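Lipase aflb (Neosartorya fumigata, PDB 6IDY) is a fungal lipase that probably hydrolyses ester bonds of lipids, using the alpha/beta-hydrolase fold, and carries a bound calcium ion. Local coordinates at residues 161-166 and 225-231; 181-187 and 370-375; 254-258 and 377-383. All coordinates share one frame. Numbering follows the deposited sequence.

Overall arrangement
Three contacts illustrate how an alpha/beta-hydrolase sheet is joined within itself, covered on a face and fixed by calcium at one end of an inner strand. Contact 1 pairs two strands of the sheet; strand 253-259 of contact 3 lies beside strand 227-232, and helix 368-379 runs through both contact 2 and contact 3. Their centres form a compact triangle, about 10 Å between contacts 1 and 3 and about 12 Å for the other two pairs. Along the chain contact 1 closes before contact 3 opens, whereas contact 2 interlocks with both. Residues 181-187 thus bridge sheet and helix: Phe181 meets Leu230 and Leu184 meets Val163, and Leu184 also reaches Leu378.

Contact 1: 161-166 and 225-231; sequences KPVILV and SNVAVLS
Two extended segments run side by side, 161-166 and 225-231, pointing the same way with their strand axes 4.5 Å apart at closest approach and 26° between them. The register pairs Val163 with Ala228, Ile164 with Val229, Leu165 with Leu230 and Val166 with Ser231. Four backbone hydrogen bonds fix it in the parallel zigzag: Ala228 N to Pro162 O (3.0 Å), Ile164 N to Ala228 O, Leu230 N to Ile164 O and Val166 N to Leu230 O (each 2.9 Å). This is the inner part of an alpha/beta-hydrolase sheet: strand 190-195 flanks 161-166 on its other edge, and helix 205-223 makes the beta-alpha-beta crossover from strand 190-195, past 161-166, to strand 227-232, which in this family runs into the nucleophile elbow. Side chains alternate between the faces. On one, the small methyl of Ala228 forms a hollow that Val163 (t) fills, CG2 to CB 3.9 Å, while the root of Leu230 sits between two bumps, its CB 4.2 Å from Val163 CG1 and 3.9 Å from Leu165 CD2. On the other, Val229 (t) wedges its CG1 3.6 Å from Val166 CG2 and its CG2 4.4 Å from Ile164 CB; Ile164 (m, t) extends CD1 to 4.0 Å from Val227 CG2. Pro162 CB rests 3.8 Å from Val227 CG1, and Ile219 of helix 205-223 touches both residues. At the N-terminal end of the pair Lys161 drapes its aliphatic arm over the neighbouring backbone, CD 3.2 Å from Asn226 O, before its amine reaches a salt bridge with Asp254, which also accepts a hydrogen bond from Asn226 ND2.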
loop_
_atom_site.group_PDB
_atom_site.type_symbol
_atom_site.label_atom_id
_atom_site.label_comp_id
_atom_site.label_asym_id
_atom_site.label_seq_id
_atom_site.Cartn_x
_atom_site.Cartn_y
_atom_site.Cartn_z
ATOM N N LYS A 161 18.252 3.486 9.690
ATOM C CA LYS A 161 17.317 2.448 10.101
ATOM C C LYS A 161 16.726 1.747 8.865
ATOM O O LYS A 161 16.179 2.428 8.000
ATOM C CB LYS A 161 16.197 3.066 10.967
ATOM C CG LYS A 161 15.209 2.074 11.593
ATOM C CD LYS A 161 15.828 1.341 12.763
ATOM C CE LYS A 161 14.826 1.081 13.846
ATOM N NZ LYS A 161 14.789 2.190 14.840
ATOM N N PRO A 162 16.823 0.402 8.754
ATOM C CA PRO A 162 16.199 -0.280 7.611
ATOM C C PRO A 162 14.679 -0.130 7.659
ATOM O O PRO A 162 14.079 -0.280 8.719
ATOM C CB PRO A 162 16.641 -1.741 7.781
ATOM C CG PRO A 162 17.830 -1.690 8.729
ATOM C CD PRO A 162 17.479 -0.569 9.658
ATOM N N VAL A 163 14.069 0.248 6.531
ATOM C CA VAL A 163 12.622 0.453 6.426
ATOM C C VAL A 163 12.063 -0.457 5.329
ATOM O O VAL A 163 12.456 -0.345 4.164
ATOM C CB VAL A 163 12.216 1.949 6.238
ATOM C CG1 VAL A 163 10.702 2.103 6.098
ATOM C CG2 VAL A 163 12.727 2.812 7.388
ATOM N N ILE A 164 11.156 -1.362 5.716
ATOM C CA ILE A 164 10.523 -2.289 4.785
ATOM C C ILE A 164 9.269 -1.638 4.234
ATOM O O ILE A 164 8.349 -1.329 4.994
ATOM C CB ILE A 164 10.226 -3.674 5.433
ATOM C CG1 ILE A 164 11.520 -4.289 6.029
ATOM C CG2 ILE A 164 9.569 -4.621 4.409
ATOM C CD1 ILE A 164 11.291 -5.309 7.081
ATOM N N LEU A 165 9.238 -1.442 2.909
ATOM C CA LEU A 165 8.101 -0.859 2.212
ATOM C C LEU A 165 7.186 -1.978 1.742
ATOM O O LEU A 165 7.577 -2.788 0.900
ATOM C CB LEU A 165 8.556 0.031 1.047
ATOM C CG LEU A 165 9.568 1.141 1.364
ATOM C CD1 LEU A 165 9.983 1.855 0.094
ATOM C CD2 LEU A 165 9.018 2.139 2.399
ATOM N N VAL A 166 5.990 -2.063 2.348
ATOM C CA VAL A 166 4.999 -3.111 2.078
ATOM C C VAL A 166 3.942 -2.571 1.101
ATOM O O VAL A 166 3.347 -1.530 1.369
ATOM C CB VAL A 166 4.392 -3.707 3.388
ATOM C CG1 VAL A 166 3.432 -4.855 3.089
ATOM C CG2 VAL A 166 5.491 -4.183 4.337
ATOM N N SER A 225 19.883 -5.263 13.408
ATOM C CA SER A 225 19.221 -4.047 13.844
ATOM C C SER A 225 17.733 -4.235 13.868
ATOM O O SER A 225 17.205 -5.098 13.172
ATOM C CB SER A 225 19.550 -2.923 12.856
ATOM O OG SER A 225 18.898 -1.699 13.151
ATOM N N ASN A 226 17.043 -3.388 14.634
ATOM C CA ASN A 226 15.597 -3.352 14.604
ATOM C C ASN A 226 15.241 -2.580 13.330
ATOM O O ASN A 226 16.093 -1.896 12.753
ATOM C CB ASN A 226 15.029 -2.695 15.856
ATOM C CG ASN A 226 14.897 -3.650 17.020
ATOM O OD1 ASN A 226 15.435 -4.764 17.018
ATOM N ND2 ASN A 226 14.166 -3.243 18.039
ATOM N N VAL A 227 14.019 -2.746 12.851
ATOM C CA VAL A 227 13.585 -2.122 11.606
ATOM C C VAL A 227 12.309 -1.330 11.818
ATOM O O VAL A 227 11.709 -1.360 12.896
ATOM C CB VAL A 227 13.399 -3.189 10.475
ATOM C CG1 VAL A 227 14.690 -3.969 10.214
ATOM C CG2 VAL A 227 12.230 -4.137 10.774
ATOM N N ALA A 228 11.881 -0.662 10.755
ATOM C CA ALA A 228 10.617 0.024 10.665
ATOM C C ALA A 228 9.920 -0.544 9.442
ATOM O O ALA A 228 10.573 -1.051 8.524
ATOM C CB ALA A 228 10.830 1.513 10.509
ATOM N N VAL A 229 8.591 -0.523 9.459
ATOM C CA VAL A 229 7.770 -0.983 8.349
ATOM C C VAL A 229 6.890 0.191 7.931
ATOM O O VAL A 229 6.263 0.818 8.788
ATOM C CB VAL A 229 6.897 -2.222 8.722
ATOM C CG1 VAL A 229 5.953 -2.589 7.586
ATOM C CG2 VAL A 229 7.756 -3.430 9.126
ATOM N N LEU A 230 6.846 0.488 6.626
ATOM C CA LEU A 230 5.933 1.492 6.096
ATOM C C LEU A 230 5.065 0.744 5.096
ATOM O O LEU A 230 5.580 0.136 4.159
ATOM C CB LEU A 230 6.642 2.698 5.456
ATOM C CG LEU A 230 5.736 3.903 5.151
ATOM C CD1 LEU A 230 6.489 5.195 5.326
ATOM C CD2 LEU A 230 5.152 3.823 3.739
ATOM N N SER A 231 3.755 0.746 5.332
ATOM C CA SER A 231 2.827 0.028 4.479
ATOM C C SER A 231 1.807 0.948 3.817
ATOM O O SER A 231 1.589 2.066 4.276
ATOM C CB SER A 231 2.126 -1.065 5.284
ATOM O OG SER A 231 1.100 -0.541 6.112
#

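Contact 2: 181-187 and 370-375; sequences FGKLGSA and AWALAV
Phe181 lays its ring over the five-membered ring of Trp371 in an offset stack, centroids 4.0 Å apart and planes 11° from parallel, with Phe181 CZ 3.4 Å from Trp371 NE1. Both residues take chi1 near -80° (m), with chi2 of -69° for Phe181 and 71° for Trp371, so each swings its ring into the gap between the two backbones. Residues 181-187 coil tightly through 3-10 turns, with Leu184 N bonded to Phe181 O (3.0 Å) and Ala187 N to Leu184 O (2.9 Å), whereas 370-375 is regular alpha-helix, Ala374 N to Ala370 O 3.0 Å. Ala374, about one turn on from Trp371, lies beside the stack, its CB 4.0 Å from Phe181 CE1 and 4.4 Å from Leu184 CD1. The six-membered part of the indole is edged by the coil: Lys183 C lies 3.9 Å from Trp371 CH2, and Ala187 CB 4.0 Å from Trp371 CZ3. Ala187 CB also packs 3.6 Å from Val375 CG2, where the backbones come nearest, CA to CA 6.6 Å between those two residues. No hydrogen bond links the segments; the indole NH is given to Leu365 O. Packing of this kind, a connecting loop and a late helix meeting over one face of a central sheet, belongs to the alpha/beta-hydrolase fold, in which helix 368-379 comes after the last strand of the sheet, 341-345, and the short helix 346-349.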
loop_
_atom_site.group_PDB
_atom_site.type_symbol
_atom_site.label_atom_id
_atom_site.label_comp_id
_atom_site.label_asym_id
_atom_site.label_seq_id
_atom_site.Cartn_x
_atom_site.Cartn_y
_atom_site.Cartn_z
ATOM N N PHE A 181 7.373 7.073 -1.119
ATOM C CA PHE A 181 8.180 6.656 0.032
ATOM C C PHE A 181 9.448 5.850 -0.301
ATOM O O PHE A 181 10.253 5.614 0.599
ATOM C CB PHE A 181 7.323 5.942 1.086
ATOM C CG PHE A 181 6.507 6.915 1.914
ATOM C CD1 PHE A 181 7.125 7.772 2.820
ATOM C CD2 PHE A 181 5.122 6.971 1.788
ATOM C CE1 PHE A 181 6.372 8.668 3.584
ATOM C CE2 PHE A 181 4.368 7.863 2.559
ATOM C CZ PHE A 181 4.996 8.701 3.456
ATOM N N GLY A 182 9.683 5.540 -1.578
ATOM C CA GLY A 182 10.947 4.939 -1.995
ATOM C C GLY A 182 12.057 5.960 -1.774
ATOM O O GLY A 182 13.233 5.599 -1.678
ATOM N N LYS A 183 11.658 7.259 -1.638
ATOM C CA LYS A 183 12.513 8.428 -1.385
ATOM C C LYS A 183 12.537 8.851 0.106
ATOM O O LYS A 183 13.012 9.948 0.414
ATOM C CB LYS A 183 12.056 9.622 -2.245
ATOM C CG LYS A 183 12.239 9.448 -3.749
ATOM C CD LYS A 183 11.687 10.658 -4.485
ATOM C CE LYS A 183 11.805 10.557 -5.983
ATOM N NZ LYS A 183 10.685 9.777 -6.570
ATOM N N LEU A 184 12.049 7.988 1.029
ATOM C CA LEU A 184 12.018 8.273 2.478
ATOM C C LEU A 184 13.413 8.577 3.071
ATOM O O LEU A 184 13.524 9.403 3.981
ATOM C CB LEU A 184 11.316 7.129 3.244
ATOM C CG LEU A 184 11.185 7.239 4.781
ATOM C CD1 LEU A 184 10.303 8.421 5.198
ATOM C CD2 LEU A 184 10.676 5.934 5.371
ATOM N N GLY A 185 14.452 7.957 2.507
ATOM C CA GLY A 185 15.846 8.170 2.894
ATOM C C GLY A 185 16.313 9.604 2.714
ATOM O O GLY A 185 17.296 10.011 3.337
ATOM N N SER A 186 15.604 10.389 1.870
ATOM C CA SER A 186 15.898 11.804 1.632
ATOM C C SER A 186 15.290 12.684 2.744
ATOM O O SER A 186 15.627 13.864 2.835
ATOM C CB SER A 186 15.341 12.245 0.281
ATOM O OG SER A 186 15.836 11.447 -0.781
ATOM N N ALA A 187 14.384 12.116 3.571
ATOM C CA ALA A 187 13.683 12.845 4.632
ATOM C C ALA A 187 14.023 12.369 6.041
ATOM O O ALA A 187 13.906 13.141 6.994
ATOM C CB ALA A 187 12.180 12.753 4.404
ATOM N N ALA A 370 1.454 13.189 6.025
ATOM C CA ALA A 370 1.822 11.767 6.073
ATOM C C ALA A 370 3.348 11.615 6.189
ATOM O O ALA A 370 3.824 10.866 7.043
ATOM C CB ALA A 370 1.313 11.044 4.835
ATOM N N TRP A 371 4.099 12.375 5.372
ATOM C CA TRP A 371 5.567 12.410 5.356
ATOM C C TRP A 371 6.154 12.968 6.643
ATOM O O TRP A 371 7.068 12.360 7.195
ATOM C CB TRP A 371 6.066 13.213 4.154
ATOM C CG TRP A 371 6.112 12.389 2.911
ATOM C CD1 TRP A 371 5.047 11.922 2.192
ATOM C CD2 TRP A 371 7.286 11.862 2.283
ATOM N NE1 TRP A 371 5.489 11.152 1.142
ATOM C CE2 TRP A 371 6.862 11.111 1.164
ATOM C CE3 TRP A 371 8.667 11.965 2.550
ATOM C CZ2 TRP A 371 7.767 10.449 0.322
ATOM C CZ3 TRP A 371 9.563 11.324 1.703
ATOM C CH2 TRP A 371 9.111 10.565 0.614
ATOM N N ALA A 372 5.612 14.105 7.132
ATOM C CA ALA A 372 6.063 14.742 8.369
ATOM C C ALA A 372 5.840 13.807 9.567
ATOM O O ALA A 372 6.692 13.736 10.451
ATOM C CB ALA A 372 5.344 16.065 8.574
ATOM N N LEU A 373 4.731 13.040 9.557
ATOM C CA LEU A 373 4.439 12.072 10.613
ATOM C C LEU A 373 5.364 10.867 10.530
ATOM O O LEU A 373 5.791 10.368 11.569
ATOM C CB LEU A 373 2.969 11.634 10.579
ATOM C CG LEU A 373 1.960 12.652 11.108
ATOM C CD1 LEU A 373 0.594 12.355 10.578
ATOM C CD2 LEU A 373 1.981 12.741 12.645
ATOM N N ALA A 374 5.689 10.414 9.298
ATOM C CA ALA A 374 6.603 9.290 9.080
ATOM C C ALA A 374 8.000 9.639 9.625
ATOM O O ALA A 374 8.589 8.833 10.333
ATOM C CB ALA A 374 6.678 8.951 7.597
ATOM N N VAL A 375 8.489 10.860 9.330
ATOM C CA VAL A 375 9.788 11.398 9.758
ATOM C C VAL A 375 9.807 11.531 11.285
ATOM O O VAL A 375 10.750 11.069 11.929
ATOM C CB VAL A 375 10.126 12.728 9.021
ATOM C CG1 VAL A 375 11.347 13.425 9.623
ATOM C CG2 VAL A 375 10.332 12.484 7.536
#

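Contact 3: 254-258 and 377-383; sequences DDFIA and ALSHDGP. With CA (calcium ion), chain D.
This is a metal-bridged contact at the N-terminal end of an inner strand of the alpha/beta-hydrolase sheet, where a calcium ion ties strand 253-259 to the last turn of helix 368-379 and the loop beyond it. The chain turns a corner at Asp254 and is then extended, so that Asp255 and Ile257 both point toward the helix. Asp255 (chi1 m) binds the ion with both carboxylate oxygens, OD1 and OD2 each 2.5 Å from the calcium ion, while the other segment offers only backbone oxygens: Ala377 O at 2.2 Å, His380 O at 2.3 Å and Gly382 O at 2.4 Å from the metal. Two waters, each 2.4 Å away, bring the count to seven, a common number for calcium. The oxygens of Asp255 and Ala377 are drawn to within 3.1 Å (OD2 to O) because both bind the metal. Deeper in, the seam is apolar: Ile257 CG1 lies 4.2 Å from Ala377 CB, and Ile257 CD1 4.0 Å from Leu378 CG. Gly382 has a positive phi of 83°, and its carbonyl faces the ion. Water 1 also joins the segments, donating to Asp254 O at 2.7 Å and weakly accepting from Gly382 N at 3.1 Å.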
loop_
_atom_site.group_PDB
_atom_site.type_symbol
_atom_site.label_atom_id
_atom_site.label_comp_id
_atom_site.label_asym_id
_atom_site.label_seq_id
_atom_site.Cartn_x
_atom_site.Cartn_y
_atom_site.Cartn_z
ATOM N N ASP A 254 10.375 -1.346 15.437
ATOM C CA ASP A 254 10.265 -0.148 16.279
ATOM C C ASP A 254 9.130 0.772 15.855
ATOM O O ASP A 254 8.600 1.501 16.685
ATOM C CB ASP A 254 11.592 0.626 16.317
ATOM C CG ASP A 254 12.734 -0.110 16.994
ATOM O OD1 ASP A 254 12.457 -1.022 17.809
ATOM O OD2 ASP A 254 13.904 0.235 16.724
ATOM N N ASP A 255 8.783 0.770 14.564
ATOM C CA ASP A 255 7.721 1.617 14.029
ATOM C C ASP A 255 7.003 0.942 12.895
ATOM O O ASP A 255 7.633 0.361 12.010
ATOM C CB ASP A 255 8.283 2.964 13.528
ATOM C CG ASP A 255 8.642 3.951 14.626
ATOM O OD1 ASP A 255 7.716 4.520 15.238
ATOM O OD2 ASP A 255 9.850 4.163 14.860
ATOM N N PHE A 256 5.677 1.044 12.911
ATOM C CA PHE A 256 4.814 0.554 11.851
ATOM C C PHE A 256 4.044 1.784 11.372
ATOM O O PHE A 256 3.193 2.295 12.093
ATOM C CB PHE A 256 3.902 -0.597 12.362
ATOM C CG PHE A 256 2.771 -1.117 11.482
ATOM C CD1 PHE A 256 2.746 -0.854 10.113
ATOM C CD2 PHE A 256 1.744 -1.883 12.025
ATOM C CE1 PHE A 256 1.698 -1.325 9.313
ATOM C CE2 PHE A 256 0.700 -2.356 11.222
ATOM C CZ PHE A 256 0.681 -2.068 9.874
ATOM N N ILE A 257 4.422 2.323 10.200
ATOM C CA ILE A 257 3.772 3.495 9.600
ATOM C C ILE A 257 2.796 2.963 8.556
ATOM O O ILE A 257 3.203 2.344 7.580
ATOM C CB ILE A 257 4.800 4.527 9.042
ATOM C CG1 ILE A 257 5.763 5.001 10.160
ATOM C CG2 ILE A 257 4.077 5.729 8.377
ATOM C CD1 ILE A 257 7.204 5.312 9.690
ATOM N N ALA A 258 1.504 3.143 8.802
ATOM C CA ALA A 258 0.469 2.604 7.933
ATOM C C ALA A 258 -0.287 3.681 7.165
ATOM O O ALA A 258 -1.049 4.456 7.746
ATOM C CB ALA A 258 -0.476 1.730 8.741
ATOM N N ALA A 377 7.867 9.899 13.461
ATOM C CA ALA A 377 7.774 8.542 14.020
ATOM C C ALA A 377 9.144 7.871 14.088
ATOM O O ALA A 377 9.473 7.245 15.094
ATOM C CB ALA A 377 6.834 7.689 13.180
ATOM N N LEU A 378 9.933 8.000 13.010
ATOM C CA LEU A 378 11.262 7.404 12.898
ATOM C C LEU A 378 12.319 8.070 13.780
ATOM O O LEU A 378 13.309 7.423 14.115
ATOM C CB LEU A 378 11.713 7.385 11.430
ATOM C CG LEU A 378 10.898 6.484 10.499
ATOM C CD1 LEU A 378 11.189 6.792 9.056
ATOM C CD2 LEU A 378 11.143 5.013 10.796
ATOM N N SER A 379 12.112 9.343 14.163
ATOM C CA SER A 379 13.072 10.095 14.978
ATOM C C SER A 379 12.764 10.105 16.481
ATOM O O SER A 379 13.580 10.588 17.263
ATOM C CB SER A 379 13.220 11.519 14.446
ATOM O OG SER A 379 11.980 12.208 14.455
ATOM N N HIS A 380 11.613 9.552 16.892
ATOM C CA HIS A 380 11.222 9.522 18.302
ATOM C C HIS A 380 10.763 8.142 18.736
ATOM O O HIS A 380 10.206 7.402 17.924
ATOM C CB HIS A 380 10.069 10.514 18.552
ATOM C CG HIS A 380 10.414 11.943 18.281
ATOM N ND1 HIS A 380 10.295 12.486 17.015
ATOM C CD2 HIS A 380 10.861 12.901 19.128
ATOM C CE1 HIS A 380 10.680 13.747 17.128
ATOM N NE2 HIS A 380 11.032 14.040 18.379
ATOM N N ASP A 381 10.927 7.821 20.047
ATOM C CA ASP A 381 10.403 6.581 20.621
ATOM C C ASP A 381 8.880 6.712 20.520
ATOM O O ASP A 381 8.344 7.817 20.658
ATOM C CB ASP A 381 10.818 6.417 22.099
ATOM C CG ASP A 381 12.305 6.201 22.359
ATOM O OD1 ASP A 381 12.999 5.652 21.466
ATOM O OD2 ASP A 381 12.769 6.555 23.464
ATOM N N GLY A 382 8.212 5.614 20.209
ATOM C CA GLY A 382 6.772 5.626 20.021
ATOM C C GLY A 382 6.365 6.081 18.628
ATOM O O GLY A 382 7.216 6.240 17.740
ATOM N N PRO A 383 5.050 6.304 18.405
ATOM C CA PRO A 383 4.586 6.699 17.059
ATOM C C PRO A 383 4.792 8.175 16.709
ATOM O O PRO A 383 5.278 8.959 17.529
ATOM C CB PRO A 383 3.092 6.352 17.113
ATOM C CG PRO A 383 2.721 6.606 18.548
ATOM C CD PRO A 383 3.919 6.175 19.352
HETATM CA CA CA D . 9.292 5.710 16.686
HETATM O O HOH W 1 9.357 3.721 18.030
HETATM O O HOH W 2 11.626 5.422 16.715
#